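PDB 7BVE: integral membrane indolylacetylinositol arabinosyltransferase EmbC from Mycolicibacterium smegmatis, which probably transfers arabinose units to build the arabinan of the mycobacterial cell wall and is bound here by the drug ethambutol. Local coordinates for residues 262-267 / 337-342; 361-366 / 589-594; 368-373 / 691-696; 604-609 / 660-665; 611-616 / 649-654. All coordinates share one frame; numbering follows the deposited sequence.

Interaction 1 (262-267 / 337-342); sequences LVSAML and MGLACW
The indole of Trp342 offers one of its faces to Val263, and both valine methyls lie over it. CG1 sits almost straight above the five-membered ring, 4.1 Å from its centroid and 14° off the normal, which makes it a CH-pi contact rather than a graze along the rim. CG2 stands above the same plane but is displaced toward the rim. At the ring's edge NE1 is hydrogen-bonded to Asp260 OD1, one turn before Ser264 on the helix of Val263. The six-membered ring also touches Ala368 of helix 361-378. With CG anti to the backbone N, the tryptophan projects across the gap, meeting the valine roughly at right angles.

One turn further on, Leu267 and Leu339 slide past each other in opposite directions, with Leu267 CD1 3.8 Å from Leu339 CD2. The same Leu267 methyl also rests on the backbone of Gly338, 4.1 Å from its carbonyl carbon. Leu339 CD2 in addition touches Ser264 OG at 4.0 Å, a hydroxyl already engaged with Asp260 O in its own helix.

These are segments of helices 258-272 and 332-349 in the membrane part of a GT-C-type glycosyltransferase. They run nearly antiparallel at 160°, with axes 10.7 Å apart, a spacing wide enough for large side chains to interdigitate. No hydrogen bond crosses between the two segments themselves: cohesion here is dispersive, and a direct polar tie between the helices runs from the indole N-H to Asp260, which would help hold the ring's turn toward Val263.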
# COMPACT_ATOMS: atom_id res chain seq x y z
N LEU A 262 33.05 17.74 -16.05
CA LEU A 262 31.90 16.94 -16.43
C LEU A 262 30.75 17.08 -15.44
O LEU A 262 29.60 17.27 -15.84
CB LEU A 262 32.30 15.48 -16.57
CG LEU A 262 31.21 14.54 -17.06
CD1 LEU A 262 30.75 14.94 -18.44
CD2 LEU A 262 31.75 13.15 -17.08
N VAL A 263 31.05 17.02 -14.13
CA VAL A 263 30.01 17.15 -13.11
C VAL A 263 29.40 18.55 -13.14
O VAL A 263 28.17 18.71 -13.03
CB VAL A 263 30.58 16.79 -11.73
CG1 VAL A 263 29.59 17.06 -10.64
CG2 VAL A 263 30.95 15.33 -11.69
N SER A 264 30.23 19.57 -13.37
CA SER A 264 29.73 20.94 -13.47
C SER A 264 28.83 21.13 -14.69
O SER A 264 27.80 21.82 -14.60
CB SER A 264 30.90 21.91 -13.53
OG SER A 264 31.67 21.83 -12.35
N ALA A 265 29.18 20.51 -15.82
CA ALA A 265 28.36 20.62 -17.02
C ALA A 265 27.01 19.94 -16.84
O ALA A 265 25.98 20.47 -17.27
CB ALA A 265 29.10 20.02 -18.21
N MET A 266 27.00 18.77 -16.19
CA MET A 266 25.73 18.07 -15.95
C MET A 266 24.84 18.87 -15.01
O MET A 266 23.62 18.94 -15.22
CB MET A 266 25.97 16.68 -15.37
CG MET A 266 26.82 15.76 -16.23
SD MET A 266 26.20 15.31 -17.84
CE MET A 266 25.04 14.05 -17.37
N LEU A 267 25.43 19.52 -14.00
CA LEU A 267 24.63 20.33 -13.07
C LEU A 267 24.05 21.57 -13.73
O LEU A 267 22.89 21.91 -13.50
CB LEU A 267 25.47 20.73 -11.86
CG LEU A 267 25.80 19.68 -10.80
CD1 LEU A 267 26.79 20.24 -9.83
CD2 LEU A 267 24.55 19.31 -10.08
N MET A 337 24.87 25.39 -4.11
CA MET A 337 25.02 24.37 -3.07
C MET A 337 25.44 23.04 -3.66
O MET A 337 26.23 22.32 -3.04
CB MET A 337 23.73 24.21 -2.28
CG MET A 337 23.45 25.37 -1.37
SD MET A 337 21.90 25.22 -0.51
CE MET A 337 21.83 26.83 0.26
N GLY A 338 24.95 22.70 -4.85
CA GLY A 338 25.41 21.47 -5.51
C GLY A 338 26.87 21.52 -5.91
O GLY A 338 27.60 20.54 -5.72
N LEU A 339 27.31 22.66 -6.44
CA LEU A 339 28.72 22.82 -6.78
C LEU A 339 29.61 22.75 -5.54
O LEU A 339 30.62 22.04 -5.54
CB LEU A 339 28.94 24.13 -7.52
CG LEU A 339 28.35 24.31 -8.92
CD1 LEU A 339 28.55 25.71 -9.45
CD2 LEU A 339 28.98 23.33 -9.86
N ALA A 340 29.22 23.46 -4.47
CA ALA A 340 30.01 23.43 -3.24
C ALA A 340 30.02 22.05 -2.60
O ALA A 340 31.03 21.64 -2.04
CB ALA A 340 29.47 24.46 -2.25
N CYS A 341 28.93 21.31 -2.74
CA CYS A 341 28.85 19.97 -2.18
C CYS A 341 29.80 19.01 -2.88
O CYS A 341 30.52 18.24 -2.22
CB CYS A 341 27.40 19.48 -2.26
SG CYS A 341 27.03 17.95 -1.45
N TRP A 342 29.89 19.08 -4.21
CA TRP A 342 30.85 18.21 -4.90
C TRP A 342 32.30 18.63 -4.67
O TRP A 342 33.19 17.78 -4.61
CB TRP A 342 30.55 18.15 -6.39
CG TRP A 342 31.64 17.50 -7.19
CD1 TRP A 342 32.47 18.13 -8.06
CD2 TRP A 342 32.07 16.13 -7.15
NE1 TRP A 342 33.37 17.23 -8.58
CE2 TRP A 342 33.15 16.00 -8.04
CE3 TRP A 342 31.64 14.99 -6.45
CZ2 TRP A 342 33.80 14.80 -8.25
CZ3 TRP A 342 32.30 13.81 -6.66
CH2 TRP A 342 33.35 13.71 -7.57

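Interaction 2 (361-366 / 589-594)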
# COMPACT_ATOMS: atom_id res chain seq x y z
N ARG A 361 41.09 5.95 -9.46
CA ARG A 361 40.20 6.77 -10.27
C ARG A 361 38.77 6.25 -10.28
O ARG A 361 37.83 7.04 -10.44
CB ARG A 361 40.72 6.88 -11.70
CG ARG A 361 42.08 7.55 -11.79
CD ARG A 361 42.00 8.99 -11.28
NE ARG A 361 41.13 9.81 -12.11
CZ ARG A 361 40.54 10.93 -11.71
NH1 ARG A 361 40.70 11.36 -10.47
NH2 ARG A 361 39.76 11.60 -12.55
N ALA A 362 38.58 4.94 -10.10
CA ALA A 362 37.25 4.37 -10.08
C ALA A 362 36.44 4.85 -8.89
O ALA A 362 35.22 4.99 -8.99
CB ALA A 362 37.32 2.85 -10.08
N ALA A 363 37.12 5.13 -7.77
CA ALA A 363 36.46 5.72 -6.61
C ALA A 363 35.93 7.11 -6.91
O ALA A 363 34.81 7.45 -6.52
CB ALA A 363 37.43 5.76 -5.43
N ALA A 364 36.71 7.91 -7.64
CA ALA A 364 36.27 9.25 -8.01
C ALA A 364 35.10 9.22 -8.98
O ALA A 364 34.14 9.98 -8.83
CB ALA A 364 37.44 10.02 -8.62
N TRP A 365 35.14 8.31 -9.96
CA TRP A 365 34.05 8.25 -10.93
C TRP A 365 32.76 7.71 -10.31
O TRP A 365 31.68 8.23 -10.60
CB TRP A 365 34.48 7.43 -12.14
CG TRP A 365 35.38 8.22 -13.05
CD1 TRP A 365 36.73 8.31 -12.97
CD2 TRP A 365 34.99 9.02 -14.16
NE1 TRP A 365 37.21 9.13 -13.95
CE2 TRP A 365 36.16 9.57 -14.70
CE3 TRP A 365 33.76 9.32 -14.76
CZ2 TRP A 365 36.14 10.41 -15.80
CZ3 TRP A 365 33.75 10.16 -15.85
CH2 TRP A 365 34.92 10.69 -16.36
N THR A 366 32.84 6.74 -9.40
CA THR A 366 31.59 6.29 -8.81
C THR A 366 31.09 7.22 -7.70
O THR A 366 29.89 7.26 -7.43
CB THR A 366 31.70 4.86 -8.29
OG1 THR A 366 30.41 4.42 -7.85
CG2 THR A 366 32.59 4.79 -7.15
N LEU A 589 33.97 4.47 -0.69
CA LEU A 589 34.22 3.28 0.13
C LEU A 589 33.83 2.00 -0.59
O LEU A 589 34.57 1.01 -0.54
CB LEU A 589 33.49 3.37 1.46
CG LEU A 589 34.04 4.35 2.48
CD1 LEU A 589 33.13 4.36 3.67
CD2 LEU A 589 35.43 3.93 2.87
N ALA A 590 32.69 1.99 -1.27
CA ALA A 590 32.26 0.79 -1.97
C ALA A 590 33.01 0.57 -3.28
O ALA A 590 32.86 -0.49 -3.88
CB ALA A 590 30.76 0.85 -2.25
N ALA A 591 33.78 1.54 -3.75
CA ALA A 591 34.67 1.24 -4.86
C ALA A 591 35.99 0.68 -4.38
O ALA A 591 36.58 -0.16 -5.06
CB ALA A 591 34.94 2.48 -5.69
N VAL A 592 36.49 1.16 -3.24
CA VAL A 592 37.72 0.58 -2.71
C VAL A 592 37.46 -0.83 -2.18
O VAL A 592 38.32 -1.71 -2.30
CB VAL A 592 38.32 1.53 -1.66
CG1 VAL A 592 39.55 0.94 -1.01
CG2 VAL A 592 38.68 2.81 -2.32
N ALA A 593 36.26 -1.09 -1.67
CA ALA A 593 35.94 -2.39 -1.10
C ALA A 593 35.69 -3.49 -2.13
O ALA A 593 35.38 -4.61 -1.74
CB ALA A 593 34.70 -2.27 -0.20
N VAL A 594 35.82 -3.20 -3.42
CA VAL A 594 35.50 -4.17 -4.46
C VAL A 594 36.71 -4.58 -5.30
O VAL A 594 36.78 -5.74 -5.72
CB VAL A 594 34.35 -3.62 -5.35
CG1 VAL A 594 34.12 -4.40 -6.62
CG2 VAL A 594 33.07 -3.67 -4.57
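Ala591 pushes its methyl into the side of helix 361-378, where it overlaps Thr366 and Ala363 together. This is a close helix-helix contact between small residues inside the GT-C-type membrane core, joining the beginning of helix 361-378 to the last turn of helix 582-592, a predicted transmembrane helix. The backbones come very near: the CA atoms of Ala363 and Ala591 are 5.1 Å apart, which is possible because both residues are alanines; the methyl of Ala591 points at the CA of Ala363, whose own methyl lies off to the side.

Ala591 CB meets Thr366 CG2 at 3.6 Å and lies 3.7 Å from Ala363 CA, so it touches main chain as much as side chain. On Thr366 the first torsion (chi1 -174°) places OG1 anti to the backbone N and puts CG2 in the crowded position between N and the carbonyl carbon; it is this methyl, not the hydroxyl, that Ala591 meets. Ala362 O borders Ala591 CB at 4.2 Å.

Around the pair, Thr366 also packs against Leu689 and Ala690 of helix 688-710, while Ala590 turns to Ala529 and Ser533 of helix 517-539, so the contact sits where several helices gather. Val592 leans on Ala357 and Ile543 from the neighbouring loops. The side chains meet through carbon atoms alone, and no hydrogen bond links the two segments. At the margin one valine branch, Val592 CG2, just reaches Ala363 CB at 4.5 Å.

Interaction 3 (368-373 / 691-696); sequences AGLFLA and VATWAL
Helix 368-373 and helix 691-696 run in broadly the same direction and cross at 38°, their axes approaching to 8.5 Å. The crossing is tightest at Gly369, where Gly369 CA and Thr693 CA are 5.2 Å apart; with no side chain, the glycine exposes bare backbone to the other helix.

Two neighbouring residues use that surface. Thr693 stands over it with OG1 in the crowded position between its own N and carbonyl carbon, 3.9 Å from Gly369 CA. The hydroxyl is hydrogen-bonded back to Leu689 O, so it meets the glycine as a packing surface, while CG2 goes to Leu370, 4.2 Å from its CG. Trp694, with CG anti to the carbonyl carbon, lays its indole against the glycine: Gly369 CA lies over one face, 4.2 Å from the five-membered ring's centroid and 28° off its normal, as a CH-pi contact. The six-membered ring carries on to Ala368 CB, 3.9 Å from CZ2, and to Leu372 CD1, 3.8 Å from CH2; both approach obliquely. NE1 gives its hydrogen to Trp365 O, one turn earlier on the glycine's helix, a bond that helps hold the indole's rotation.

Helix 688-710 is thereby joined to helix 361-378 in the membrane domain. Ala368 and Phe371 turn to Trp342 on helix 332-349, Leu262 of helix 258-272 touches Trp694, and helix 517-539 borders the junction through Phe521 at Thr693 and Thr525 at Leu370.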
# COMPACT_ATOMS: atom_id res chain seq x y z
N ALA A 368 31.30 10.57 -8.01
CA ALA A 368 30.60 11.52 -8.86
C ALA A 368 29.28 10.97 -9.36
O ALA A 368 28.28 11.70 -9.44
CB ALA A 368 31.49 11.92 -10.03
N GLY A 369 29.23 9.67 -9.66
CA GLY A 369 28.00 9.07 -10.15
C GLY A 369 26.90 8.96 -9.11
O GLY A 369 25.75 9.26 -9.40
N LEU A 370 27.23 8.50 -7.90
CA LEU A 370 26.20 8.45 -6.85
C LEU A 370 25.79 9.84 -6.38
O LEU A 370 24.63 10.05 -6.01
CB LEU A 370 26.66 7.60 -5.68
CG LEU A 370 26.36 6.11 -5.69
CD1 LEU A 370 27.06 5.45 -4.56
CD2 LEU A 370 24.88 5.95 -5.47
N PHE A 371 26.71 10.81 -6.42
CA PHE A 371 26.34 12.19 -6.13
C PHE A 371 25.32 12.71 -7.14
O PHE A 371 24.31 13.28 -6.75
CB PHE A 371 27.57 13.08 -6.09
CG PHE A 371 27.24 14.53 -5.96
CD1 PHE A 371 26.73 15.02 -4.78
CD2 PHE A 371 27.41 15.39 -7.02
CE1 PHE A 371 26.40 16.34 -4.66
CE2 PHE A 371 27.08 16.70 -6.91
CZ PHE A 371 26.58 17.18 -5.73
N LEU A 372 25.57 12.52 -8.44
CA LEU A 372 24.61 13.01 -9.42
C LEU A 372 23.31 12.22 -9.40
O LEU A 372 22.24 12.80 -9.60
CB LEU A 372 25.23 12.99 -10.81
CG LEU A 372 26.30 14.03 -11.06
CD1 LEU A 372 26.92 13.77 -12.39
CD2 LEU A 372 25.69 15.40 -11.04
N ALA A 373 23.37 10.91 -9.13
CA ALA A 373 22.17 10.09 -9.10
C ALA A 373 21.27 10.43 -7.93
O ALA A 373 20.06 10.22 -8.00
CB ALA A 373 22.55 8.61 -9.05
N VAL A 691 29.69 2.27 -13.84
CA VAL A 691 28.98 2.06 -15.10
C VAL A 691 27.47 2.19 -14.90
O VAL A 691 26.78 2.86 -15.67
CB VAL A 691 29.35 0.70 -15.72
CG1 VAL A 691 28.57 0.46 -16.99
CG2 VAL A 691 30.83 0.65 -16.00
N ALA A 692 26.95 1.59 -13.82
CA ALA A 692 25.50 1.61 -13.59
C ALA A 692 25.00 3.01 -13.27
O ALA A 692 23.99 3.47 -13.82
CB ALA A 692 25.14 0.64 -12.48
N THR A 693 25.72 3.73 -12.40
CA THR A 693 25.30 5.07 -12.01
C THR A 693 25.44 6.06 -13.15
O THR A 693 24.54 6.89 -13.35
CB THR A 693 26.09 5.52 -10.78
OG1 THR A 693 27.48 5.31 -11.00
CG2 THR A 693 25.65 4.76 -9.56
N TRP A 694 26.52 6.00 -13.94
CA TRP A 694 26.60 6.92 -15.06
C TRP A 694 25.64 6.57 -16.18
O TRP A 694 25.17 7.48 -16.88
CB TRP A 694 28.03 7.00 -15.57
CG TRP A 694 28.87 7.88 -14.73
CD1 TRP A 694 29.70 7.51 -13.73
CD2 TRP A 694 28.95 9.30 -14.80
NE1 TRP A 694 30.29 8.60 -13.17
CE2 TRP A 694 29.85 9.72 -13.81
CE3 TRP A 694 28.34 10.27 -15.61
CZ2 TRP A 694 30.17 11.06 -13.61
CZ3 TRP A 694 28.65 11.59 -15.41
CH2 TRP A 694 29.55 11.98 -14.42
N ALA A 695 25.27 5.30 -16.33
CA ALA A 695 24.25 4.93 -17.31
C ALA A 695 22.89 5.50 -16.93
O ALA A 695 22.18 6.05 -17.78
CB ALA A 695 24.18 3.42 -17.44
N LEU A 696 22.53 5.44 -15.65
CA LEU A 696 21.25 6.01 -15.24
C LEU A 696 21.26 7.54 -15.29
O LEU A 696 20.24 8.15 -15.62
CB LEU A 696 20.86 5.51 -13.85
CG LEU A 696 19.85 4.36 -13.82
CD1 LEU A 696 18.51 4.83 -14.34
CD2 LEU A 696 20.33 3.15 -14.59

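Interaction 4 (604-609 / 660-665)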
# COMPACT_ATOMS: atom_id res chain seq x y z
N ASN A 604 33.46 -13.75 -5.89
CA ASN A 604 32.76 -12.72 -5.13
C ASN A 604 32.52 -11.47 -5.97
O ASN A 604 31.47 -10.83 -5.85
CB ASN A 604 33.56 -12.37 -3.88
CG ASN A 604 33.62 -13.50 -2.89
OD1 ASN A 604 32.63 -14.19 -2.67
ND2 ASN A 604 34.77 -13.67 -2.27
N ARG A 605 33.48 -11.13 -6.83
CA ARG A 605 33.32 -9.97 -7.69
C ARG A 605 32.23 -10.18 -8.73
O ARG A 605 31.47 -9.26 -9.05
CB ARG A 605 34.65 -9.62 -8.34
CG ARG A 605 35.68 -9.10 -7.37
CD ARG A 605 36.78 -8.40 -8.10
NE ARG A 605 37.60 -9.30 -8.90
CZ ARG A 605 38.74 -9.82 -8.48
NH1 ARG A 605 39.43 -10.63 -9.26
NH2 ARG A 605 39.20 -9.51 -7.28
N THR A 606 32.11 -11.41 -9.25
CA THR A 606 31.03 -11.70 -10.18
C THR A 606 29.67 -11.70 -9.48
O THR A 606 28.67 -11.26 -10.06
CB THR A 606 31.30 -13.03 -10.87
OG1 THR A 606 32.62 -12.99 -11.44
CG2 THR A 606 30.33 -13.27 -11.99
N VAL A 607 29.62 -12.15 -8.22
CA VAL A 607 28.37 -12.09 -7.46
C VAL A 607 27.95 -10.65 -7.19
O VAL A 607 26.76 -10.30 -7.26
CB VAL A 607 28.50 -12.92 -6.17
CG1 VAL A 607 27.32 -12.72 -5.24
CG2 VAL A 607 28.58 -14.38 -6.50
N PHE A 608 28.93 -9.77 -6.93
CA PHE A 608 28.59 -8.36 -6.73
C PHE A 608 28.12 -7.70 -8.03
O PHE A 608 27.20 -6.87 -8.00
CB PHE A 608 29.79 -7.60 -6.16
CG PHE A 608 29.55 -6.13 -6.03
CD1 PHE A 608 28.67 -5.63 -5.09
CD2 PHE A 608 30.22 -5.24 -6.85
CE1 PHE A 608 28.45 -4.28 -4.99
CE2 PHE A 608 30.00 -3.88 -6.74
CZ PHE A 608 29.12 -3.40 -5.80
N GLY A 609 28.71 -8.06 -9.16
CA GLY A 609 28.20 -7.57 -10.44
C GLY A 609 26.79 -8.03 -10.74
O GLY A 609 25.97 -7.27 -11.27
N LEU A 660 25.43 -17.62 -13.22
CA LEU A 660 25.94 -18.87 -13.78
C LEU A 660 27.45 -18.80 -14.02
O LEU A 660 28.16 -19.79 -13.81
CB LEU A 660 25.22 -19.20 -15.08
CG LEU A 660 23.74 -19.54 -14.94
CD1 LEU A 660 23.12 -19.73 -16.29
CD2 LEU A 660 23.57 -20.77 -14.09
N VAL A 661 27.95 -17.64 -14.44
CA VAL A 661 29.40 -17.47 -14.60
C VAL A 661 30.10 -17.55 -13.24
O VAL A 661 31.18 -18.15 -13.12
CB VAL A 661 29.71 -16.15 -15.33
CG1 VAL A 661 31.19 -15.90 -15.41
CG2 VAL A 661 29.15 -16.18 -16.72
N ALA A 662 29.49 -16.98 -12.20
CA ALA A 662 30.06 -17.07 -10.85
C ALA A 662 30.08 -18.51 -10.34
O ALA A 662 31.02 -18.92 -9.66
CB ALA A 662 29.28 -16.19 -9.89
N ALA A 663 29.05 -19.29 -10.68
CA ALA A 663 29.02 -20.70 -10.28
C ALA A 663 30.07 -21.52 -11.02
O ALA A 663 30.64 -22.46 -10.46
CB ALA A 663 27.63 -21.28 -10.51
N TRP A 664 30.35 -21.17 -12.28
CA TRP A 664 31.44 -21.84 -12.98
C TRP A 664 32.79 -21.48 -12.39
O TRP A 664 33.69 -22.34 -12.31
CB TRP A 664 31.43 -21.50 -14.46
CG TRP A 664 32.49 -22.22 -15.22
CD1 TRP A 664 32.51 -23.54 -15.54
CD2 TRP A 664 33.71 -21.67 -15.72
NE1 TRP A 664 33.66 -23.85 -16.23
CE2 TRP A 664 34.41 -22.71 -16.35
CE3 TRP A 664 34.28 -20.39 -15.70
CZ2 TRP A 664 35.65 -22.52 -16.95
CZ3 TRP A 664 35.50 -20.20 -16.31
CH2 TRP A 664 36.18 -21.26 -16.92
N PHE A 665 32.96 -20.23 -11.97
CA PHE A 665 34.17 -19.82 -11.25
C PHE A 665 34.33 -20.57 -9.94
O PHE A 665 35.45 -20.88 -9.53
CB PHE A 665 34.14 -18.31 -10.98
CG PHE A 665 34.52 -17.48 -12.16
CD1 PHE A 665 35.37 -17.96 -13.13
CD2 PHE A 665 34.00 -16.21 -12.30
CE1 PHE A 665 35.71 -17.19 -14.20
CE2 PHE A 665 34.33 -15.43 -13.38
CZ PHE A 665 35.19 -15.92 -14.33
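Thr606 and Phe665 meet at about a right angle, the threonine oxygen lying at the edge of the phenyl ring. OG1 lies in the ring plane, 3.6 Å from Phe665 CE2 and about as far from CD2, so it abuts one ring bond and avoids the faces. The threonine torsion (chi1 -53°) sets this up: OG1 is anti to the carbonyl carbon and beside the backbone N, from where it also hydrogen-bonds to Arg602 O in the preceding turn, while CG2, anti to the backbone N, is turned to Ala662.

That methyl packs on Ala662 CB at 3.7 Å. From the next position Val607 adds CG2, 3.9 Å from the same Ala662 CB, so the alanine methyl is touched by both residues. Val661 CG1 comes in only loosely, 4.4 Å from Thr606 CG2.

The small alanine lets the helices come close. Helices 602-619 and 647-668 form an antiparallel pair of predicted transmembrane helices, with local axes 8.7 Å apart and directions 170° from each other; the contact joins the start of the first to the last turns of the second. Helix 688-710 reaches this region from elsewhere, through Pro688 and Leu689 on Phe608.

No hydrogen bond spans the two segments. The threonine oxygen finds its polar partner within its own helix, and its approach to the C-H rim of the phenyl is consistent with a mildly favourable electrostatic match, added to methyl packing.

Interaction 5 (611-616 / 649-654); sequences AVLFVT and TMLLGL
Leu613 and Leu651 share one rotamer, each CG anti to its carbonyl carbon (chi1 -74° and -71°), and this aims the two side chains across the gap so that they cross at about a right angle. Their CD2 methyls touch tip to tip at 4.0 Å. The other branches part company: Leu613 CD1 lies on Leu654, 3.8 Å from its O and 4.1 Å from its CB, while Leu651 CD1 goes to Thr616, 3.7 Å from its O and 3.9 Å from its CG2.

Phe614 and Leu652 take the alternative, CG anti to the backbone N, and lie side by side pointing the same way. Leu652 CD1 meets the ring at its edge, near the plane, 4.2 Å from Phe614 CD1.

Here helices 602-619 and 647-668, successive predicted transmembrane helices of the GT-C-type domain, form an antiparallel hairpin; the two segments cross at -164°, with local axes 8.3 Å apart. Leucines from both sides make up much of the seam, and no hydrogen bond joins the two segments.

Thr616 turns its methyl to the neighbour because its hydroxyl is turned back into its own helix: OG1 donates to Val612 O at 2.7 Å, coming from above the carbonyl plane, and that oxygen accepts the backbone N-H of Thr616 as well. On the Phe614 and Leu652 side the hairpin meets a second subunit, Met566 of that copy packing on Phe614 and its Trp498 on Leu652.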
# COMPACT_ATOMS: atom_id res chain seq x y z
N ALA A 611 24.56 -8.65 -8.42
CA ALA A 611 23.69 -7.90 -7.52
C ALA A 611 23.42 -6.49 -8.05
O ALA A 611 22.30 -5.96 -7.91
CB ALA A 611 24.29 -7.83 -6.13
N VAL A 612 24.44 -5.87 -8.66
CA VAL A 612 24.26 -4.58 -9.33
C VAL A 612 23.24 -4.69 -10.45
O VAL A 612 22.32 -3.86 -10.57
CB VAL A 612 25.61 -4.06 -9.84
CG1 VAL A 612 25.42 -2.83 -10.69
CG2 VAL A 612 26.52 -3.73 -8.69
N LEU A 613 23.36 -5.73 -11.29
CA LEU A 613 22.40 -5.94 -12.37
C LEU A 613 21.00 -6.24 -11.85
O LEU A 613 20.01 -5.87 -12.49
CB LEU A 613 22.85 -7.07 -13.28
CG LEU A 613 24.00 -6.80 -14.23
CD1 LEU A 613 24.45 -8.08 -14.85
CD2 LEU A 613 23.51 -5.87 -15.30
N PHE A 614 20.88 -6.88 -10.68
CA PHE A 614 19.56 -7.17 -10.14
C PHE A 614 18.86 -5.92 -9.64
O PHE A 614 17.66 -5.74 -9.88
CB PHE A 614 19.65 -8.20 -9.02
CG PHE A 614 18.33 -8.55 -8.43
CD1 PHE A 614 17.42 -9.31 -9.14
CD2 PHE A 614 17.98 -8.12 -7.16
CE1 PHE A 614 16.19 -9.63 -8.60
CE2 PHE A 614 16.76 -8.43 -6.62
CZ PHE A 614 15.87 -9.19 -7.34
N VAL A 615 19.57 -5.03 -8.94
CA VAL A 615 18.89 -3.81 -8.49
C VAL A 615 18.65 -2.86 -9.66
O VAL A 615 17.69 -2.07 -9.65
CB VAL A 615 19.65 -3.11 -7.34
CG1 VAL A 615 19.75 -4.01 -6.14
CG2 VAL A 615 21.01 -2.62 -7.77
N THR A 616 19.46 -2.94 -10.72
CA THR A 616 19.17 -2.15 -11.91
C THR A 616 17.95 -2.69 -12.65
O THR A 616 17.17 -1.92 -13.21
CB THR A 616 20.40 -2.13 -12.81
OG1 THR A 616 21.52 -1.71 -12.04
CG2 THR A 616 20.23 -1.15 -13.94
N THR A 649 13.28 -7.37 -17.95
CA THR A 649 13.48 -8.79 -18.23
C THR A 649 14.85 -9.04 -18.84
O THR A 649 15.48 -10.07 -18.55
CB THR A 649 12.39 -9.30 -19.17
OG1 THR A 649 12.53 -8.65 -20.44
CG2 THR A 649 11.03 -8.99 -18.60
N MET A 650 15.34 -8.11 -19.65
CA MET A 650 16.69 -8.22 -20.21
C MET A 650 17.74 -8.13 -19.11
O MET A 650 18.71 -8.90 -19.09
CB MET A 650 16.90 -7.12 -21.24
CG MET A 650 15.99 -7.19 -22.44
SD MET A 650 16.22 -5.75 -23.50
CE MET A 650 14.95 -6.00 -24.73
N LEU A 651 17.56 -7.20 -18.17
CA LEU A 651 18.53 -7.08 -17.08
C LEU A 651 18.43 -8.24 -16.10
O LEU A 651 19.44 -8.65 -15.53
CB LEU A 651 18.34 -5.74 -16.38
CG LEU A 651 18.76 -4.50 -17.17
CD1 LEU A 651 18.23 -3.27 -16.51
CD2 LEU A 651 20.27 -4.42 -17.23
N LEU A 652 17.23 -8.82 -15.93
CA LEU A 652 17.11 -10.03 -15.10
C LEU A 652 17.80 -11.22 -15.75
O LEU A 652 18.44 -12.03 -15.06
CB LEU A 652 15.64 -10.34 -14.85
CG LEU A 652 15.36 -11.49 -13.89
CD1 LEU A 652 15.80 -11.14 -12.50
CD2 LEU A 652 13.90 -11.86 -13.92
N GLY A 653 17.70 -11.34 -17.08
CA GLY A 653 18.42 -12.40 -17.77
C GLY A 653 19.92 -12.25 -17.68
O GLY A 653 20.65 -13.24 -17.50
N LEU A 654 20.42 -11.01 -17.77
CA LEU A 654 21.85 -10.78 -17.59
C LEU A 654 22.30 -11.08 -16.16
O LEU A 654 23.42 -11.55 -15.94
CB LEU A 654 22.20 -9.35 -17.97
CG LEU A 654 22.10 -9.00 -19.45
CD1 LEU A 654 22.29 -7.52 -19.64
CD2 LEU A 654 23.13 -9.77 -20.22

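In the fold
All five contacts lie among the helices of the membrane domain. Interaction 1 closes first along the chain. Interactions 2 and 3 share helix 361-378 and interlock, their segments alternating, with centres 12 Å apart. Interactions 4 and 5 are two levels of one hairpin, their centres 14 Å apart. Both belong to helices 602-619 and 647-668 and nest inside the long loop closed by interaction 3. Helix 361-378 is the hub: its Phe371 and Ala368 touch interaction 1, whose centre is 13 Å from that of interaction 3. The hairpin joins this core where Val612 meets Ala692 and Phe608 meets Val594, so distant parts of the sequence form one continuous bundle, with interaction 5 reaching the second subunit.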